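Local atomic coordinates of RavA (Legionella pneumophila str. Paris, PDB entry 6WO6), a protein that is an effector of Legionella that probably acts in host cells during infection, by a mechanism not yet clear. Residues Ile92-Pro97 and Ser104-Lys109; Arg47-Cys52 and Asn120-Asp125; Gly239-Ala242 and Glu246-Ile249; Glu28-Leu33 and Met69-Ser74. The protein carries 2 engineered substitutions. All coordinates share one frame; numbering follows the deposited sequence.

All four contacts join parts of an elongated chain built of helices and loops, without strands. In chain order, interaction 4 (28-33 with 69-74) opens first. Interaction 2 (47-52 with 120-125) overlaps it, each having one segment between the two segments of the other; interaction 1 (92-97 with 104-109) falls wholly within the span of interaction 2. The centres of interactions 1 and 2 are about 18 Å apart, those of 2 and 4 about 21 Å, helix 30-34 leading into helix 38-51. Helix 77-92 runs against interaction 2 and ends at the loop of interaction 1. Interaction 3 (239-242 with 246-249) lies across the chain's centre, about 59 Å from interaction 4 between centres, a separate local packing.

Interaction 1: Ile92-Pro97 and Ser104-Lys109; sequences ISLLDP and SMILEK
The hydroxyl of S93 faces the thioether of M105 while its hydrogen bonding is directed backward, to the main-chain carbonyls of K89 and R90 at the end of helix 77-92, two acceptors that must share or alternate for its single proton. A chi1 of 61° sets OG between the backbone N and the carbonyl carbon and folds it over the last turn. On the other side, OG stands 3.6 Å from M105 SD, a van der Waals neighbour and not a bonded partner.

M105 reaches over from helix 102-107. Its chain runs out extended through chi2 and then bends at chi3 (34°), which brings the terminal methyl CE between S93 OG and L94 CD2, 3.6 Å from each; the side chains of L94 and M105 meet aslant. The same L94 methyl also covers the flank of I106, 3.9 Å from I106 CG1 and 4.0 Å from I106 CD1, and here the side chains cross at about a right angle. L94 CD2 is thus the shared apolar point of the contact, touching both M105 and I106.

Beyond the pair, I134 packs on L94 and L138 on I106, both from helix 131-141, while F111 lies against M105. S93 O takes a hydrogen bond from N99 ND2 within the connection. The whole is a helix-loop-helix junction in an all-alpha fold, its loop folded back on the following helix.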
loop_
_atom_site.group_PDB
_atom_site.type_symbol
_atom_site.label_atom_id
_atom_site.label_comp_id
_atom_site.label_asym_id
_atom_site.label_seq_id
_atom_site.Cartn_x
_atom_site.Cartn_y
_atom_site.Cartn_z
ATOM N N ILE A 92 -2.501 3.242 17.987
ATOM C CA ILE A 92 -1.129 2.862 17.665
ATOM C C ILE A 92 -1.004 1.355 17.470
ATOM O O ILE A 92 -0.157 0.892 16.695
ATOM C CB ILE A 92 -0.178 3.401 18.753
ATOM C CG1 ILE A 92 0.239 4.836 18.419
ATOM C CG2 ILE A 92 1.040 2.507 18.940
ATOM C CD1 ILE A 92 0.804 4.995 17.023
ATOM N N SER A 93 -1.858 0.562 18.125
ATOM C CA SER A 93 -1.817 -0.881 17.927
ATOM C C SER A 93 -2.207 -1.295 16.513
ATOM O O SER A 93 -2.047 -2.469 16.167
ATOM C CB SER A 93 -2.725 -1.579 18.942
ATOM O OG SER A 93 -4.072 -1.173 18.787
ATOM N N LEU A 94 -2.717 -0.368 15.696
ATOM C CA LEU A 94 -2.890 -0.658 14.277
ATOM C C LEU A 94 -1.547 -0.864 13.590
ATOM O O LEU A 94 -1.449 -1.657 12.646
ATOM C CB LEU A 94 -3.664 0.470 13.594
ATOM C CG LEU A 94 -5.102 0.730 14.045
ATOM C CD1 LEU A 94 -5.652 1.982 13.379
ATOM C CD2 LEU A 94 -5.990 -0.465 13.743
ATOM N N LEU A 95 -0.506 -0.168 14.050
ATOM C CA LEU A 95 0.841 -0.294 13.507
ATOM C C LEU A 95 1.696 -1.305 14.263
ATOM O O LEU A 95 2.897 -1.404 13.991
ATOM C CB LEU A 95 1.540 1.067 13.513
ATOM C CG LEU A 95 0.984 2.145 12.584
ATOM C CD1 LEU A 95 1.794 3.423 12.715
ATOM C CD2 LEU A 95 0.978 1.655 11.145
ATOM N N ASP A 96 1.115 -2.043 15.197
ATOM C CA ASP A 96 1.870 -3.027 15.966
ATOM C C ASP A 96 2.268 -4.193 15.070
ATOM O O ASP A 96 1.386 -4.863 14.515
ATOM C CB ASP A 96 1.037 -3.524 17.145
ATOM C CG ASP A 96 1.802 -4.480 18.043
ATOM O OD1 ASP A 96 3.051 -4.463 18.017
ATOM O OD2 ASP A 96 1.149 -5.255 18.772
ATOM N N PRO A 97 3.564 -4.466 14.888
ATOM C CA PRO A 97 3.955 -5.619 14.061
ATOM C C PRO A 97 3.429 -6.941 14.589
ATOM O O PRO A 97 3.115 -7.835 13.792
ATOM C CB PRO A 97 5.490 -5.567 14.088
ATOM C CG PRO A 97 5.819 -4.147 14.418
ATOM C CD PRO A 97 4.729 -3.689 15.343
ATOM N N SER A 104 -9.647 -6.327 11.802
ATOM C CA SER A 104 -10.544 -6.991 12.742
ATOM C C SER A 104 -10.889 -6.067 13.901
ATOM O O SER A 104 -12.063 -5.898 14.250
ATOM C CB SER A 104 -9.908 -8.286 13.255
ATOM O OG SER A 104 -9.865 -9.276 12.243
ATOM N N MET A 105 -9.871 -5.445 14.500
ATOM C CA MET A 105 -10.110 -4.504 15.587
ATOM C C MET A 105 -11.009 -3.357 15.141
ATOM O O MET A 105 -11.859 -2.889 15.910
ATOM C CB MET A 105 -8.774 -3.981 16.115
ATOM C CG MET A 105 -8.844 -2.638 16.815
ATOM S SD MET A 105 -7.276 -2.197 17.584
ATOM C CE MET A 105 -6.113 -2.910 16.421
ATOM N N ILE A 106 -10.853 -2.900 13.897
ATOM C CA ILE A 106 -11.699 -1.808 13.422
ATOM C C ILE A 106 -13.130 -2.286 13.174
ATOM O O ILE A 106 -14.089 -1.535 13.390
ATOM C CB ILE A 106 -11.074 -1.165 12.169
ATOM C CG1 ILE A 106 -9.715 -0.560 12.532
ATOM C CG2 ILE A 106 -12.001 -0.118 11.562
ATOM C CD1 ILE A 106 -9.285 0.579 11.646
ATOM N N LEU A 107 -13.303 -3.539 12.748
ATOM C CA LEU A 107 -14.633 -4.060 12.442
ATOM C C LEU A 107 -15.362 -4.553 13.682
ATOM O O LEU A 107 -16.588 -4.418 13.767
ATOM C CB LEU A 107 -14.536 -5.198 11.425
ATOM C CG LEU A 107 -14.089 -4.831 10.013
ATOM C CD1 LEU A 107 -13.981 -6.074 9.146
ATOM C CD2 LEU A 107 -15.049 -3.826 9.407
ATOM N N GLU A 108 -14.638 -5.126 14.643
ATOM C CA GLU A 108 -15.205 -5.617 15.900
ATOM C C GLU A 108 -15.753 -4.505 16.780
ATOM O O GLU A 108 -16.113 -4.785 17.934
ATOM C CB GLU A 108 -14.154 -6.416 16.673
ATOM C CG GLU A 108 -13.812 -7.763 16.056
ATOM C CD GLU A 108 -12.504 -8.326 16.580
ATOM O OE1 GLU A 108 -11.825 -7.628 17.365
ATOM O OE2 GLU A 108 -12.154 -9.465 16.206
ATOM N N LYS A 109 -15.813 -3.280 16.251
ATOM C CA LYS A 109 -16.329 -2.117 16.967
ATOM C C LYS A 109 -15.558 -1.870 18.260
ATOM O O LYS A 109 -16.109 -1.376 19.248
ATOM C CB LYS A 109 -17.830 -2.251 17.236
ATOM C CG LYS A 109 -18.612 -2.843 16.062
ATOM C CD LYS A 109 -19.847 -2.026 15.720
ATOM C CE LYS A 109 -19.504 -0.841 14.831
ATOM N NZ LYS A 109 -20.718 -0.053 14.474
#

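Interaction 2: Arg47-Cys52 and Asn120-Asp125; sequences RLVLEC and NKLAID
Segments 47-51 and 120-125 run side by side in nearly the same direction, their axes 10.6 Å apart with a crossing angle of -15°, and L50 and D125 have the nearest alpha carbons. This is parallel helix packing within an all-alpha bundle, between helices 38-51 and 120-127, which are far apart in sequence. Helix 77-92 completes the group, since its A84 touches both V49 and L122.

L50 has the largest share of the contact, with L122 close behind; it meets L122 mainly through CG and D125 through both methyls. L50 CG sits 3.7 Å from L122 CD1, the two leucines sliding past each other in opposite directions. L122 CG is anti to the backbone N (chi1 172°), a torsion that brings the side chain's end nearer to the other helix than the direction of its first bond would suggest. The same methyl, L122 CD1, also lies 4.2 Å from V49 CG1, a looser touch on the buried side of the interface.

On the more exposed side, D125 is met mainly through its CB, with carboxylate OD2 4.0 Å from L50 CD1, and its chain lies at about a right angle to that of L50. At the end of helix 38-51, the carbonyls of V49 and C52 both accept hydrogen bonds from the K88 ammonium of helix 77-92. Both methyls of L50 rest against D125 CB, with L50 CD2 at 3.7 Å and L50 CD1 at 3.8 Å from it.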
loop_
_atom_site.group_PDB
_atom_site.type_symbol
_atom_site.label_atom_id
_atom_site.label_comp_id
_atom_site.label_asym_id
_atom_site.label_seq_id
_atom_site.Cartn_x
_atom_site.Cartn_y
_atom_site.Cartn_z
ATOM N N ARG A 47 -2.552 16.038 26.074
ATOM C CA ARG A 47 -1.146 16.377 25.858
ATOM C C ARG A 47 -0.224 15.369 26.538
ATOM O O ARG A 47 0.776 14.925 25.952
ATOM C CB ARG A 47 -0.863 17.789 26.364
ATOM C CG ARG A 47 -1.662 18.876 25.664
ATOM C CD ARG A 47 -1.440 20.206 26.349
ATOM N NE ARG A 47 -0.016 20.496 26.488
ATOM C CZ ARG A 47 0.500 21.244 27.457
ATOM N NH1 ARG A 47 -0.288 21.769 28.385
ATOM N NH2 ARG A 47 1.807 21.455 27.505
ATOM N N LEU A 48 -0.553 15.001 27.778
ATOM C CA LEU A 48 0.220 14.018 28.525
ATOM C C LEU A 48 0.344 12.710 27.754
ATOM O O LEU A 48 1.416 12.094 27.724
ATOM C CB LEU A 48 -0.451 13.806 29.885
ATOM C CG LEU A 48 0.093 12.887 30.976
ATOM C CD1 LEU A 48 1.572 13.065 31.140
ATOM C CD2 LEU A 48 -0.615 13.201 32.289
ATOM N N VAL A 49 -0.738 12.282 27.104
ATOM C CA VAL A 49 -0.696 11.026 26.361
ATOM C C VAL A 49 0.009 11.201 25.016
ATOM O O VAL A 49 0.692 10.281 24.545
ATOM C CB VAL A 49 -2.126 10.470 26.208
ATOM C CG1 VAL A 49 -2.306 9.758 24.886
ATOM C CG2 VAL A 49 -2.439 9.525 27.353
ATOM N N LEU A 50 -0.117 12.374 24.390
ATOM C CA LEU A 50 0.572 12.620 23.127
ATOM C C LEU A 50 2.082 12.553 23.304
ATOM O O LEU A 50 2.777 11.873 22.540
ATOM C CB LEU A 50 0.163 13.979 22.558
ATOM C CG LEU A 50 -1.076 13.998 21.666
ATOM C CD1 LEU A 50 -1.627 15.408 21.544
ATOM C CD2 LEU A 50 -0.741 13.439 20.294
ATOM N N GLU A 51 2.610 13.242 24.319
ATOM C CA GLU A 51 4.058 13.312 24.479
ATOM C C GLU A 51 4.689 11.991 24.903
ATOM O O GLU A 51 5.917 11.869 24.841
ATOM C CB GLU A 51 4.426 14.395 25.488
ATOM C CG GLU A 51 4.106 15.799 25.023
ATOM C CD GLU A 51 4.686 16.846 25.943
ATOM O OE1 GLU A 51 4.615 18.045 25.600
ATOM O OE2 GLU A 51 5.219 16.463 27.008
ATOM N N CYS A 52 3.899 11.010 25.324
ATOM C CA CYS A 52 4.448 9.731 25.757
ATOM C C CYS A 52 4.896 8.915 24.551
ATOM O O CYS A 52 4.066 8.595 23.692
ATOM C CB CYS A 52 3.413 8.956 26.555
ATOM S SG CYS A 52 3.905 7.275 26.961
ATOM N N ASN A 120 -11.756 13.337 20.074
ATOM C CA ASN A 120 -11.537 13.339 18.631
ATOM C C ASN A 120 -10.307 14.156 18.254
ATOM O O ASN A 120 -9.553 13.766 17.355
ATOM C CB ASN A 120 -12.775 13.867 17.912
ATOM C CG ASN A 120 -12.754 13.568 16.428
ATOM O OD1 ASN A 120 -12.295 14.380 15.623
ATOM N ND2 ASN A 120 -13.249 12.391 16.055
ATOM N N LYS A 121 -10.092 15.294 18.920
ATOM C CA LYS A 121 -8.872 16.063 18.690
ATOM C C LYS A 121 -7.635 15.232 19.013
ATOM O O LYS A 121 -6.656 15.237 18.256
ATOM C CB LYS A 121 -8.892 17.346 19.523
ATOM C CG LYS A 121 -10.126 18.214 19.309
ATOM N N LEU A 122 -7.671 14.492 20.125
ATOM C CA LEU A 122 -6.558 13.614 20.471
ATOM C C LEU A 122 -6.376 12.515 19.431
ATOM O O LEU A 122 -5.243 12.161 19.085
ATOM C CB LEU A 122 -6.781 13.004 21.853
ATOM C CG LEU A 122 -5.775 11.914 22.230
ATOM C CD1 LEU A 122 -4.386 12.505 22.423
ATOM C CD2 LEU A 122 -6.219 11.156 23.464
ATOM N N ALA A 123 -7.479 11.959 18.927
ATOM C CA ALA A 123 -7.386 10.931 17.894
ATOM C C ALA A 123 -6.707 11.476 16.644
ATOM O O ALA A 123 -5.800 10.844 16.089
ATOM C CB ALA A 123 -8.777 10.395 17.560
ATOM N N ILE A 124 -7.129 12.659 16.193
ATOM C CA ILE A 124 -6.536 13.258 15.000
ATOM C C ILE A 124 -5.067 13.588 15.236
ATOM O O ILE A 124 -4.237 13.466 14.326
ATOM C CB ILE A 124 -7.337 14.503 14.577
ATOM C CG1 ILE A 124 -8.792 14.129 14.296
ATOM C CG2 ILE A 124 -6.707 15.155 13.359
ATOM C CD1 ILE A 124 -8.954 13.082 13.217
ATOM N N ASP A 125 -4.718 14.004 16.457
ATOM C CA ASP A 125 -3.324 14.330 16.752
ATOM C C ASP A 125 -2.450 13.080 16.775
ATOM O O ASP A 125 -1.293 13.118 16.340
ATOM C CB ASP A 125 -3.227 15.079 18.080
ATOM C CG ASP A 125 -3.821 16.472 18.003
ATOM O OD1 ASP A 125 -3.806 17.057 16.901
ATOM O OD2 ASP A 125 -4.303 16.981 19.040
#

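Interaction 3: Gly239-Ala242 and Glu246-Ile249; sequences GFCA and ELAI
C241 and L247 make the main touch, sulfur against methyl: C241 SG lies 4.1 Å from L247 CD2. Both groups start out toward the opposite segment. L247 has CG anti to its backbone N (chi1 -178°), and from there one branch, CD2, extends to the cysteine. The second touch uses main chain, with A242 O 4.1 Å from A248 CB, a van der Waals contact between a carbonyl and a methyl. The backbones are near each other at this point, the alpha carbons of C241 and A248 being 7.4 Å apart.

In the next shell, I237 of helix 230-240 packs against both L247 and A248, and the leucine is covered by the helix that leads into the linker as well as by the linker itself. A242 O has a hydrogen bond with the hydroxyl of S245, the residue just before helix 246-265, which ties the linker to the start of that helix.

Further out, F240, the last helical residue before C241, packs its ring on I197, C200 and I201 of helix 197-202 and stacks with F207. It is buried there, at the end of helix 230-240, just before the chain extends at C241. Helix, short linker and helix together form a short helix-loop-helix connection within this all-alpha fold.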
loop_
_atom_site.group_PDB
_atom_site.type_symbol
_atom_site.label_atom_id
_atom_site.label_comp_id
_atom_site.label_asym_id
_atom_site.label_seq_id
_atom_site.Cartn_x
_atom_site.Cartn_y
_atom_site.Cartn_z
ATOM N N GLY A 239 7.326 6.456 -13.068
ATOM C CA GLY A 239 6.883 7.415 -12.082
ATOM C C GLY A 239 6.754 6.842 -10.685
ATOM O O GLY A 239 7.173 7.482 -9.716
ATOM N N PHE A 240 6.164 5.652 -10.547
ATOM C CA PHE A 240 6.020 5.059 -9.217
ATOM C C PHE A 240 6.913 3.839 -8.989
ATOM O O PHE A 240 6.779 3.176 -7.955
ATOM C CB PHE A 240 4.551 4.715 -8.925
ATOM C CG PHE A 240 3.989 3.599 -9.765
ATOM C CD1 PHE A 240 4.154 2.276 -9.390
ATOM C CD2 PHE A 240 3.260 3.878 -10.908
ATOM C CE1 PHE A 240 3.632 1.250 -10.156
ATOM C CE2 PHE A 240 2.731 2.856 -11.677
ATOM C CZ PHE A 240 2.915 1.540 -11.297
ATOM N N CYS A 241 7.823 3.530 -9.911
ATOM C CA CYS A 241 8.787 2.457 -9.709
ATOM C C CYS A 241 10.196 2.980 -9.950
ATOM O O CYS A 241 10.397 4.018 -10.585
ATOM C CB CYS A 241 8.531 1.257 -10.634
ATOM S SG CYS A 241 7.108 0.249 -10.199
ATOM N N ALA A 242 11.174 2.241 -9.433
ATOM C CA ALA A 242 12.567 2.543 -9.726
ATOM C C ALA A 242 12.861 2.286 -11.199
ATOM O O ALA A 242 12.307 1.367 -11.809
ATOM C CB ALA A 242 13.491 1.699 -8.848
ATOM N N GLU A 246 12.448 -4.359 -11.720
ATOM C CA GLU A 246 12.151 -5.429 -12.666
ATOM C C GLU A 246 11.033 -5.027 -13.620
ATOM O O GLU A 246 11.133 -5.255 -14.832
ATOM C CB GLU A 246 11.782 -6.711 -11.919
ATOM C CG GLU A 246 12.949 -7.415 -11.240
ATOM C CD GLU A 246 13.920 -8.032 -12.227
ATOM O OE1 GLU A 246 14.710 -7.283 -12.844
ATOM O OE2 GLU A 246 13.889 -9.270 -12.390
ATOM N N LEU A 247 9.973 -4.408 -13.095
ATOM C CA LEU A 247 8.802 -4.114 -13.916
ATOM C C LEU A 247 9.155 -3.228 -15.104
ATOM O O LEU A 247 8.743 -3.509 -16.236
ATOM C CB LEU A 247 7.715 -3.459 -13.065
ATOM C CG LEU A 247 6.417 -3.150 -13.814
ATOM C CD1 LEU A 247 5.726 -4.432 -14.237
ATOM C CD2 LEU A 247 5.490 -2.290 -12.968
ATOM N N ALA A 248 9.921 -2.158 -14.876
ATOM C CA ALA A 248 10.240 -1.233 -15.959
ATOM C C ALA A 248 11.093 -1.905 -17.034
ATOM O O ALA A 248 10.788 -1.813 -18.234
ATOM C CB ALA A 248 10.946 0.001 -15.398
ATOM N N ILE A 249 12.174 -2.574 -16.619
ATOM C CA ILE A 249 13.045 -3.269 -17.561
ATOM C C ILE A 249 12.238 -4.247 -18.404
ATOM O O ILE A 249 12.325 -4.254 -19.640
ATOM C CB ILE A 249 14.184 -3.987 -16.812
ATOM C CG1 ILE A 249 15.011 -2.999 -15.986
ATOM C CG2 ILE A 249 15.084 -4.724 -17.785
ATOM C CD1 ILE A 249 16.087 -3.664 -15.145
#

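Interaction 4: Glu28-Leu33 and Met69-Ser74; sequences ENREEL and MPQDDS
R30 sends its side chain from the first turn of helix 30-34 toward M69 and Q71, its CB already directed at the facing loop. CG is anti to the backbone N (chi1 174°), and the chain stays extended as far as CD, which comes 3.9 Å from the amide nitrogen NE2 of Q71. That amide lies obliquely to the guanidinium, their planes 43° apart, and makes a loose touch without a hydrogen bond. At chi3 the chain bends, and the remaining atoms pass along M69. R30 NE lies 3.6 Å from M69 CG, R30 CZ is 3.8 Å from M69 CE, and the tip atom NH1 approaches that same methyl CE. M69 folds at chi2, which places its CE over one face of the guanidinium, with the two side chains crossing at about a right angle. The tip is held from outside both segments: R30 NH1 is hydrogen-bonded to A67 O, just past helix 54-66.

The contact thus sets a helix start against the loop between helices 54-66 and 77-92, at the surface of the all-alpha fold. The loop is shaped by a type I beta turn from M69 to D72, closed by D72 N to M69 O at 3.0 Å. D72 returns a second bond, its OD2 accepting M69 N at 3.0 Å with a bent N-H...O angle of 140°, and its other oxygen, OD1, is hydrogen-bonded to the hydroxyl of T76. R30 NE stays 4.9 Å from D72 OD2, too far for a salt bridge, although the opposite charges probably favour each other.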
loop_
_atom_site.group_PDB
_atom_site.type_symbol
_atom_site.label_atom_id
_atom_site.label_comp_id
_atom_site.label_asym_id
_atom_site.label_seq_id
_atom_site.Cartn_x
_atom_site.Cartn_y
_atom_site.Cartn_z
ATOM N N GLU A 28 1.266 12.549 43.787
ATOM C CA GLU A 28 1.569 13.798 44.482
ATOM C C GLU A 28 0.584 14.898 44.109
ATOM O O GLU A 28 0.201 15.715 44.955
ATOM C CB GLU A 28 2.993 14.252 44.164
ATOM C CG GLU A 28 4.092 13.365 44.706
ATOM C CD GLU A 28 5.458 13.760 44.170
ATOM O OE1 GLU A 28 5.522 14.693 43.340
ATOM O OE2 GLU A 28 6.464 13.138 44.571
ATOM N N ASN A 29 0.160 14.934 42.846
ATOM C CA ASN A 29 -0.650 16.021 42.317
ATOM C C ASN A 29 -2.125 15.653 42.193
ATOM O O ASN A 29 -2.866 16.348 41.492
ATOM C CB ASN A 29 -0.101 16.461 40.959
ATOM C CG ASN A 29 1.379 16.794 41.009
ATOM O OD1 ASN A 29 1.763 17.938 41.248
ATOM N ND2 ASN A 29 2.218 15.792 40.785
ATOM N N ARG A 30 -2.568 14.595 42.878
ATOM C CA ARG A 30 -3.928 14.092 42.692
ATOM C C ARG A 30 -4.971 15.156 43.018
ATOM O O ARG A 30 -5.909 15.379 42.242
ATOM C CB ARG A 30 -4.145 12.847 43.553
ATOM C CG ARG A 30 -5.573 12.318 43.542
ATOM C CD ARG A 30 -5.740 11.118 44.465
ATOM N NE ARG A 30 -5.022 9.943 43.976
ATOM C CZ ARG A 30 -3.818 9.567 44.397
ATOM N NH1 ARG A 30 -3.248 8.483 43.887
ATOM N NH2 ARG A 30 -3.184 10.271 45.326
ATOM N N GLU A 31 -4.826 15.825 44.165
ATOM C CA GLU A 31 -5.828 16.797 44.591
ATOM C C GLU A 31 -5.902 17.976 43.624
ATOM O O GLU A 31 -6.986 18.332 43.137
ATOM C CB GLU A 31 -5.516 17.273 46.010
ATOM C CG GLU A 31 -6.549 18.225 46.598
ATOM C CD GLU A 31 -6.183 18.688 47.999
ATOM O OE1 GLU A 31 -5.169 18.197 48.540
ATOM O OE2 GLU A 31 -6.906 19.543 48.557
ATOM N N GLU A 32 -4.753 18.586 43.323
ATOM C CA GLU A 32 -4.747 19.724 42.412
ATOM C C GLU A 32 -5.137 19.322 40.996
ATOM O O GLU A 32 -5.751 20.121 40.280
ATOM C CB GLU A 32 -3.378 20.401 42.422
ATOM C CG GLU A 32 -3.069 21.132 43.721
ATOM C CD GLU A 32 -4.023 22.287 43.984
ATOM O OE1 GLU A 32 -4.350 23.018 43.027
ATOM O OE2 GLU A 32 -4.453 22.462 45.145
ATOM N N LEU A 33 -4.797 18.101 40.572
ATOM C CA LEU A 33 -5.266 17.619 39.275
ATOM C C LEU A 33 -6.781 17.481 39.256
ATOM O O LEU A 33 -7.427 17.765 38.240
ATOM C CB LEU A 33 -4.615 16.277 38.931
ATOM C CG LEU A 33 -3.198 16.274 38.357
ATOM C CD1 LEU A 33 -2.617 14.872 38.417
ATOM C CD2 LEU A 33 -3.189 16.799 36.930
ATOM N N MET A 69 -7.260 4.969 42.522
ATOM C CA MET A 69 -7.818 4.929 43.863
ATOM C C MET A 69 -9.248 4.414 43.808
ATOM O O MET A 69 -9.905 4.513 42.768
ATOM C CB MET A 69 -7.788 6.321 44.509
ATOM C CG MET A 69 -6.397 6.786 44.895
ATOM S SD MET A 69 -5.725 5.806 46.250
ATOM C CE MET A 69 -3.983 6.212 46.143
ATOM N N PRO A 70 -9.750 3.844 44.907
ATOM C CA PRO A 70 -11.168 3.441 44.920
ATOM C C PRO A 70 -12.114 4.607 44.696
ATOM O O PRO A 70 -13.131 4.455 44.006
ATOM C CB PRO A 70 -11.344 2.815 46.313
ATOM C CG PRO A 70 -10.202 3.345 47.127
ATOM C CD PRO A 70 -9.067 3.496 46.165
ATOM N N GLN A 71 -11.795 5.778 45.246
ATOM C CA GLN A 71 -12.595 6.982 45.057
ATOM C C GLN A 71 -12.508 7.545 43.642
ATOM O O GLN A 71 -13.154 8.563 43.363
ATOM C CB GLN A 71 -12.164 8.046 46.065
ATOM C CG GLN A 71 -10.657 8.129 46.238
ATOM C CD GLN A 71 -10.171 9.542 46.475
ATOM O OE1 GLN A 71 -10.951 10.426 46.828
ATOM N NE2 GLN A 71 -8.877 9.766 46.273
ATOM N N ASP A 72 -11.735 6.927 42.751
ATOM C CA ASP A 72 -11.618 7.380 41.364
ATOM C C ASP A 72 -12.835 6.890 40.592
ATOM O O ASP A 72 -12.874 5.764 40.095
ATOM C CB ASP A 72 -10.324 6.878 40.732
ATOM C CG ASP A 72 -9.209 7.904 40.780
ATOM O OD1 ASP A 72 -9.485 9.098 40.550
ATOM O OD2 ASP A 72 -8.052 7.513 41.044
ATOM N N ASP A 73 -13.846 7.745 40.493
ATOM C CA ASP A 73 -14.998 7.480 39.649
ATOM C C ASP A 73 -14.812 8.173 38.303
ATOM O O ASP A 73 -13.850 8.911 38.083
ATOM C CB ASP A 73 -16.293 7.944 40.324
ATOM C CG ASP A 73 -16.542 9.432 40.159
ATOM O OD1 ASP A 73 -15.593 10.226 40.326
ATOM O OD2 ASP A 73 -17.696 9.807 39.856
ATOM N N SER A 74 -15.755 7.928 37.396
ATOM C CA SER A 74 -15.700 8.540 36.075
ATOM C C SER A 74 -16.004 10.032 36.158
ATOM O O SER A 74 -17.046 10.488 35.676
ATOM C CB SER A 74 -16.676 7.843 35.123
#